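Local coordinates for L-hydantoinase (Arthrobacter aurescens, PDB 1GKR), which hydrolyses the ring amide of hydantoins, aryl derivatives more readily than alkyl ones, using two zinc ions in each subunit, at residues Asn8-Ala20 / Ser356-Pro368. Numbering follows the deposited sequence.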
ATOM      1  N   ASN A   8       7.801 -21.805 -44.175  1.00 26.04           N
ATOM      2  CA  ASN A   8       8.751 -20.732 -43.937  1.00 25.94           C
ATOM      3  C   ASN A   8       8.080 -19.661 -43.118  1.00 24.27           C
ATOM      4  O   ASN A   8       8.083 -18.483 -43.476  1.00 22.88           O
ATOM      5  CB  ASN A   8       9.252 -20.156 -45.254  1.00 29.52           C
ATOM      6  CG  ASN A   8       9.828 -21.220 -46.147  1.00 34.15           C
ATOM      7  OD1 ASN A   8      10.662 -22.016 -45.712  1.00 37.91           O
ATOM      8  ND2 ASN A   8       9.384 -21.255 -47.401  1.00 37.47           N
ATOM      9  N   CYS A   9       7.489 -20.089 -42.014  1.00 22.08           N
ATOM     10  CA  CYS A   9       6.807 -19.167 -41.131  1.00 23.22           C
ATOM     11  C   CYS A   9       7.741 -18.774 -40.023  1.00 23.40           C
ATOM     12  O   CYS A   9       8.542 -19.583 -39.571  1.00 24.12           O
ATOM     13  CB  CYS A   9       5.603 -19.826 -40.462  1.00 21.63           C
ATOM     14  SG  CYS A   9       4.355 -20.476 -41.538  1.00 23.63           S
ATOM     15  N   ARG A  10       7.644 -17.527 -39.594  1.00 24.33           N
ATOM     16  CA  ARG A  10       8.413 -17.066 -38.455  1.00 22.71           C
ATOM     17  C   ARG A  10       7.224 -16.893 -37.510  1.00 19.11           C
ATOM     18  O   ARG A  10       6.657 -15.817 -37.355  1.00 18.31           O
ATOM     19  CB  ARG A  10       9.115 -15.748 -38.757  1.00 25.93           C
ATOM     20  CG  ARG A  10      10.447 -15.638 -38.055  1.00 35.40           C
ATOM     21  CD  ARG A  10      11.088 -14.287 -38.277  1.00 47.63           C
ATOM     22  NE  ARG A  10      11.569 -14.143 -39.643  1.00 56.25           N
ATOM     23  CZ  ARG A  10      12.668 -14.731 -40.101  1.00 61.46           C
ATOM     24  NH1 ARG A  10      13.394 -15.497 -39.289  1.00 63.41           N
ATOM     25  NH2 ARG A  10      13.034 -14.565 -41.370  1.00 61.19           N
ATOM     26  N   LEU A  11       6.827 -18.022 -36.947  1.00 17.16           N
ATOM     27  CA  LEU A  11       5.680 -18.157 -36.065  1.00 18.65           C
ATOM     28  C   LEU A  11       5.822 -17.469 -34.712  1.00 19.19           C
ATOM     29  O   LEU A  11       6.723 -17.793 -33.939  1.00 23.11           O
ATOM     30  CB  LEU A  11       5.434 -19.651 -35.899  1.00 20.47           C
ATOM     31  CG  LEU A  11       4.296 -20.215 -35.077  1.00 27.67           C
ATOM     32  CD1 LEU A  11       3.006 -19.464 -35.359  1.00 32.41           C
ATOM     33  CD2 LEU A  11       4.164 -21.690 -35.443  1.00 28.06           C
ATOM     34  N   VAL A  12       4.935 -16.521 -34.409  1.00 16.75           N
ATOM     35  CA  VAL A  12       5.033 -15.815 -33.133  1.00 15.06           C
ATOM     36  C   VAL A  12       3.959 -16.150 -32.105  1.00 16.80           C
ATOM     37  O   VAL A  12       2.775 -16.300 -32.428  1.00 18.46           O
ATOM     38  CB  VAL A  12       5.115 -14.264 -33.341  1.00 13.50           C
ATOM     39  CG1 VAL A  12       4.756 -13.910 -34.744  1.00 11.68           C
ATOM     40  CG2 VAL A  12       4.237 -13.534 -32.353  1.00  9.26           C
ATOM     41  N   SER A  13       4.406 -16.304 -30.861  1.00 15.56           N
ATOM     42  CA  SER A  13       3.526 -16.611 -29.741  1.00 16.78           C
ATOM     43  C   SER A  13       3.912 -15.614 -28.666  1.00 15.40           C
ATOM     44  O   SER A  13       4.829 -14.827 -28.867  1.00 14.81           O
ATOM     45  CB  SER A  13       3.743 -18.038 -29.246  1.00 17.43           C
ATOM     46  OG  SER A  13       5.009 -18.167 -28.622  1.00 29.67           O
ATOM     47  N   SER A  14       3.227 -15.631 -27.532  1.00 15.44           N
ATOM     48  CA  SER A  14       3.550 -14.667 -26.491  1.00 17.59           C
ATOM     49  C   SER A  14       4.958 -14.829 -25.959  1.00 19.43           C
ATOM     50  O   SER A  14       5.530 -13.879 -25.440  1.00 21.73           O
ATOM     51  CB  SER A  14       2.567 -14.757 -25.332  1.00 14.02           C
ATOM     52  OG  SER A  14       2.632 -16.036 -24.748  1.00 20.93           O
ATOM     53  N   ASP A  15       5.542 -16.012 -26.079  1.00 21.75           N
ATOM     54  CA  ASP A  15       6.887 -16.141 -25.554  1.00 24.91           C
ATOM     55  C   ASP A  15       8.024 -16.425 -26.536  1.00 23.00           C
ATOM     56  O   ASP A  15       8.974 -17.110 -26.194  1.00 22.31           O
ATOM     57  CB  ASP A  15       6.917 -17.149 -24.401  1.00 28.37           C
ATOM     58  CG  ASP A  15       6.321 -18.468 -24.769  1.00 32.24           C
ATOM     59  OD1 ASP A  15       6.651 -18.990 -25.854  1.00 34.99           O
ATOM     60  OD2 ASP A  15       5.527 -18.987 -23.958  1.00 38.02           O
ATOM     61  N   GLY A  16       7.948 -15.873 -27.742  1.00 22.71           N
ATOM     62  CA  GLY A  16       9.029 -16.085 -28.685  1.00 22.56           C
ATOM     63  C   GLY A  16       8.652 -16.429 -30.107  1.00 21.85           C
ATOM     64  O   GLY A  16       7.526 -16.834 -30.381  1.00 23.67           O
ATOM     65  N   ILE A  17       9.607 -16.261 -31.015  1.00 19.53           N
ATOM     66  CA  ILE A  17       9.393 -16.568 -32.417  1.00 18.51           C
ATOM     67  C   ILE A  17      10.080 -17.890 -32.734  1.00 20.15           C
ATOM     68  O   ILE A  17      11.248 -18.053 -32.415  1.00 26.21           O
ATOM     69  CB  ILE A  17      10.022 -15.485 -33.347  1.00 15.82           C
ATOM     70  CG1 ILE A  17       9.239 -14.176 -33.275  1.00 11.80           C
ATOM     71  CG2 ILE A  17      10.015 -15.971 -34.788  1.00 15.59           C
ATOM     72  CD1 ILE A  17       9.304 -13.509 -31.973  1.00 14.62           C
ATOM     73  N   THR A  18       9.375 -18.842 -33.332  1.00 19.00           N
ATOM     74  CA  THR A  18      10.033 -20.084 -33.712  1.00 21.93           C
ATOM     75  C   THR A  18       9.857 -20.306 -35.214  1.00 22.44           C
ATOM     76  O   THR A  18       8.794 -20.060 -35.771  1.00 22.75           O
ATOM     77  CB  THR A  18       9.518 -21.304 -32.914  1.00 22.03           C
ATOM     78  OG1 THR A  18       8.108 -21.425 -33.060  1.00 24.82           O
ATOM     79  CG2 THR A  18       9.847 -21.144 -31.429  1.00 26.37           C
ATOM     80  N   GLU A  19      10.923 -20.740 -35.874  1.00 23.62           N
ATOM     81  CA  GLU A  19      10.887 -20.967 -37.310  1.00 22.44           C
ATOM     82  C   GLU A  19      10.406 -22.357 -37.683  1.00 21.05           C
ATOM     83  O   GLU A  19      11.093 -23.338 -37.414  1.00 22.86           O
ATOM     84  CB  GLU A  19      12.271 -20.748 -37.890  1.00 25.07           C
ATOM     85  CG  GLU A  19      12.788 -19.359 -37.646  1.00 36.17           C
ATOM     86  CD  GLU A  19      14.214 -19.186 -38.121  1.00 43.47           C
ATOM     87  OE1 GLU A  19      15.129 -19.755 -37.482  1.00 49.12           O
ATOM     88  OE2 GLU A  19      14.423 -18.486 -39.136  1.00 47.35           O
ATOM     89  N   ALA A  20       9.240 -22.443 -38.318  1.00 17.38           N
ATOM     90  CA  ALA A  20       8.708 -23.735 -38.716  1.00 18.44           C
ATOM     91  C   ALA A  20       7.646 -23.648 -39.796  1.00 20.14           C
ATOM     92  O   ALA A  20       7.349 -22.575 -40.319  1.00 21.58           O
ATOM     93  CB  ALA A  20       8.145 -24.446 -37.513  1.00 18.39           C
ATOM     94  N   SER A 356       6.366  -5.199 -28.434  1.00 14.42           N
ATOM     95  CA  SER A 356       6.957  -6.366 -29.066  1.00 14.37           C
ATOM     96  C   SER A 356       5.874  -7.230 -29.690  1.00 17.61           C
ATOM     97  O   SER A 356       4.719  -7.230 -29.236  1.00 18.15           O
ATOM     98  CB  SER A 356       7.742  -7.184 -28.053  1.00 13.14           C
ATOM     99  OG  SER A 356       6.903  -7.638 -27.019  1.00 16.86           O
ATOM    100  N   LEU A 357       6.239  -7.943 -30.750  1.00 15.88           N
ATOM    101  CA  LEU A 357       5.292  -8.816 -31.418  1.00 15.53           C
ATOM    102  C   LEU A 357       4.747  -9.828 -30.428  1.00 16.79           C
ATOM    103  O   LEU A 357       3.556 -10.136 -30.441  1.00 20.36           O
ATOM    104  CB  LEU A 357       5.957  -9.557 -32.578  1.00 14.45           C
ATOM    105  CG  LEU A 357       5.843  -8.901 -33.950  1.00 16.07           C
ATOM    106  CD1 LEU A 357       6.754  -9.581 -34.951  1.00 16.07           C
ATOM    107  CD2 LEU A 357       4.410  -8.992 -34.401  1.00 13.03           C
ATOM    108  N   GLU A 358       5.622 -10.337 -29.565  1.00 15.22           N
ATOM    109  CA  GLU A 358       5.227 -11.337 -28.589  1.00 13.31           C
ATOM    110  C   GLU A 358       4.137 -10.837 -27.671  1.00 13.31           C
ATOM    111  O   GLU A 358       3.188 -11.558 -27.379  1.00 11.93           O
ATOM    112  CB  GLU A 358       6.428 -11.793 -27.758  1.00 15.24           C
ATOM    113  CG  GLU A 358       7.490 -12.555 -28.546  1.00 18.44           C
ATOM    114  CD  GLU A 358       8.611 -11.664 -29.051  1.00 22.04           C
ATOM    115  OE1 GLU A 358       8.333 -10.513 -29.459  1.00 24.22           O
ATOM    116  OE2 GLU A 358       9.776 -12.122 -29.048  1.00 24.57           O
ATOM    117  N   ARG A 359       4.268  -9.601 -27.210  1.00 13.61           N
ATOM    118  CA  ARG A 359       3.265  -9.046 -26.317  1.00 14.11           C
ATOM    119  C   ARG A 359       1.953  -8.784 -27.066  1.00 15.67           C
ATOM    120  O   ARG A 359       0.861  -9.028 -26.539  1.00 17.02           O
ATOM    121  CB  ARG A 359       3.784  -7.762 -25.690  1.00 10.13           C
ATOM    122  CG  ARG A 359       2.729  -7.045 -24.899  1.00 16.75           C
ATOM    123  CD  ARG A 359       3.131  -6.911 -23.461  1.00 21.36           C
ATOM    124  NE  ARG A 359       3.039  -8.168 -22.736  1.00 25.18           N
ATOM    125  CZ  ARG A 359       3.813  -8.476 -21.699  1.00 28.48           C
ATOM    126  NH1 ARG A 359       4.738  -7.625 -21.271  1.00 28.33           N
ATOM    127  NH2 ARG A 359       3.658  -9.635 -21.077  1.00 32.45           N
ATOM    128  N   LEU A 360       2.071  -8.294 -28.299  1.00 15.41           N
ATOM    129  CA  LEU A 360       0.905  -8.013 -29.122  1.00 13.06           C
ATOM    130  C   LEU A 360       0.069  -9.268 -29.268  1.00 11.97           C
ATOM    131  O   LEU A 360      -1.147  -9.230 -29.122  1.00 12.93           O
ATOM    132  CB  LEU A 360       1.329  -7.517 -30.504  1.00 12.75           C
ATOM    133  CG  LEU A 360       0.196  -7.069 -31.434  1.00 12.07           C
ATOM    134  CD1 LEU A 360       0.701  -6.008 -32.386  1.00 12.27           C
ATOM    135  CD2 LEU A 360      -0.349  -8.251 -32.199  1.00 10.59           C
ATOM    136  N   VAL A 361       0.719 -10.385 -29.559  1.00  9.59           N
ATOM    137  CA  VAL A 361      -0.014 -11.632 -29.711  1.00 12.27           C
ATOM    138  C   VAL A 361      -0.662 -12.070 -28.400  1.00 12.96           C
ATOM    139  O   VAL A 361      -1.726 -12.689 -28.394  1.00 12.98           O
ATOM    140  CB  VAL A 361       0.910 -12.749 -30.246  1.00 12.08           C
ATOM    141  CG1 VAL A 361       0.292 -14.120 -30.030  1.00  8.49           C
ATOM    142  CG2 VAL A 361       1.135 -12.525 -31.719  1.00 13.02           C
ATOM    143  N   GLU A 362      -0.027 -11.728 -27.288  1.00 14.37           N
ATOM    144  CA  GLU A 362      -0.554 -12.099 -25.986  1.00 15.20           C
ATOM    145  C   GLU A 362      -1.847 -11.366 -25.658  1.00 14.44           C
ATOM    146  O   GLU A 362      -2.828 -11.989 -25.226  1.00 13.89           O
ATOM    147  CB  GLU A 362       0.470 -11.810 -24.889  1.00 16.69           C
ATOM    148  CG  GLU A 362       0.046 -12.342 -23.537  1.00 18.61           C
ATOM    149  CD  GLU A 362       0.977 -11.930 -22.420  1.00 21.46           C
ATOM    150  OE1 GLU A 362       1.366 -10.738 -22.392  1.00 25.42           O
ATOM    151  OE2 GLU A 362       1.304 -12.788 -21.567  1.00 19.56           O
ATOM    152  N   VAL A 363      -1.852 -10.049 -25.866  1.00 11.70           N
ATOM    153  CA  VAL A 363      -3.031  -9.243 -25.556  1.00 13.06           C
ATOM    154  C   VAL A 363      -4.140  -9.231 -26.629  1.00 15.73           C
ATOM    155  O   VAL A 363      -5.295  -8.902 -26.324  1.00 16.44           O
ATOM    156  CB  VAL A 363      -2.639  -7.784 -25.262  1.00  9.89           C
ATOM    157  CG1 VAL A 363      -1.610  -7.729 -24.167  1.00  1.37           C
ATOM    158  CG2 VAL A 363      -2.116  -7.136 -26.508  1.00 10.97           C
ATOM    159  N   MET A 364      -3.797  -9.586 -27.869  1.00 14.20           N
ATOM    160  CA  MET A 364      -4.776  -9.587 -28.948  1.00 14.00           C
ATOM    161  C   MET A 364      -5.244 -10.962 -29.367  1.00 15.04           C
ATOM    162  O   MET A 364      -6.226 -11.072 -30.106  1.00 17.07           O
ATOM    163  CB  MET A 364      -4.238  -8.843 -30.178  1.00  9.27           C
ATOM    164  CG  MET A 364      -4.107  -7.370 -29.936  1.00 12.12           C
ATOM    165  SD  MET A 364      -3.666  -6.419 -31.374  1.00 17.33           S
ATOM    166  CE  MET A 364      -5.282  -6.051 -32.038  1.00 10.61           C
ATOM    167  N   CYS A 365      -4.560 -12.009 -28.905  1.00 13.65           N
ATOM    168  CA  CYS A 365      -4.944 -13.366 -29.272  1.00 12.54           C
ATOM    169  C   CYS A 365      -5.082 -14.311 -28.093  1.00 14.89           C
ATOM    170  O   CYS A 365      -6.160 -14.831 -27.825  1.00 16.13           O
ATOM    171  CB  CYS A 365      -3.926 -13.963 -30.244  1.00 13.22           C
ATOM    172  SG  CYS A 365      -3.495 -12.905 -31.646  1.00 13.13           S
ATOM    173  N   GLU A 366      -3.981 -14.530 -27.388  1.00 15.72           N
ATOM    174  CA  GLU A 366      -3.972 -15.459 -26.272  1.00 15.72           C
ATOM    175  C   GLU A 366      -4.880 -15.165 -25.084  1.00 16.20           C
ATOM    176  O   GLU A 366      -5.786 -15.954 -24.806  1.00 15.77           O
ATOM    177  CB  GLU A 366      -2.536 -15.656 -25.795  1.00 17.89           C
ATOM    178  CG  GLU A 366      -1.741 -16.587 -26.689  1.00 22.10           C
ATOM    179  CD  GLU A 366      -0.243 -16.505 -26.462  1.00 23.64           C
ATOM    180  OE1 GLU A 366       0.163 -16.291 -25.299  1.00 21.74           O
ATOM    181  OE2 GLU A 366       0.518 -16.675 -27.449  1.00 24.25           O
ATOM    182  N   LYS A 367      -4.653 -14.054 -24.385  1.00 12.95           N
ATOM    183  CA  LYS A 367      -5.466 -13.749 -23.217  1.00 15.46           C
ATOM    184  C   LYS A 367      -6.968 -13.672 -23.497  1.00 14.05           C
ATOM    185  O   LYS A 367      -7.776 -14.269 -22.771  1.00 13.20           O
ATOM    186  CB  LYS A 367      -4.973 -12.463 -22.543  1.00 20.68           C
ATOM    187  CG  LYS A 367      -4.140 -12.713 -21.294  1.00 28.43           C
ATOM    188  CD  LYS A 367      -3.298 -11.485 -20.937  1.00 36.71           C
ATOM    189  CE  LYS A 367      -2.562 -11.676 -19.614  1.00 39.92           C
ATOM    190  NZ  LYS A 367      -1.924 -13.026 -19.560  1.00 45.92           N
ATOM    191  N   PRO A 368      -7.376 -12.918 -24.528  1.00 11.92           N
ATOM    192  CA  PRO A 368      -8.827 -12.916 -24.721  1.00 10.98           C
ATOM    193  C   PRO A 368      -9.397 -14.347 -24.855  1.00  9.61           C
ATOM    194  O   PRO A 368     -10.373 -14.685 -24.201  1.00  9.73           O
ATOM    195  CB  PRO A 368      -9.017 -12.043 -25.971  1.00  9.04           C
ATOM    196  CG  PRO A 368      -7.608 -11.889 -26.547  1.00  9.11           C
ATOM    197  CD  PRO A 368      -6.714 -11.920 -25.383  1.00  6.63           C
TER
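Ser14, at the tip of a beta hairpin, meets Glu366 on helix 357-372, a contact that joins the beta-sandwich domain of this amidohydrolase to its TIM barrel. The type I turn from Ser13 to Gly16 leaves Ser14 N facing the helix, and Glu366 OE2 accepts from it at 2.9 Å (N-H...O 147°), on the syn side and 20° out of the carboxylate plane. Glutamate suits the place because its chain, extended beyond CG, carries the acid from the helix to the turn. The hydroxyl of Ser14 is also modelled as a donor to Glu366 OE1, but that oxygen is crowded and the bond is doubtful. Replacing Glu366 by an alanine would probably leave Ser14 N without this acceptor and the turn less firmly held. Within the hairpin, Ser13 N donates to Gly16 O, and a side chain at Gly16 would strike the preceding carbonyl. Val12 CG2 packs on Val361 CG2; both valines are buried, so branched apolar residues suit the place. Glu358 lays CG 3.4 Å from Gly16 N, and the bend at chi2 (94°) swings OE2 against Ile17 CD1, the side chains crossing at about a right angle. Glu362 OE1 takes both NE and NH2 of Arg359, whose backbone N caps onto Ser356 OG, a serine suited to the N-cap. From the same turn, Asp15 packs on Tyr375 of the second subunit. Ser14 CA approaches Glu358 O at 3.3 Å in a CA-H...O contact.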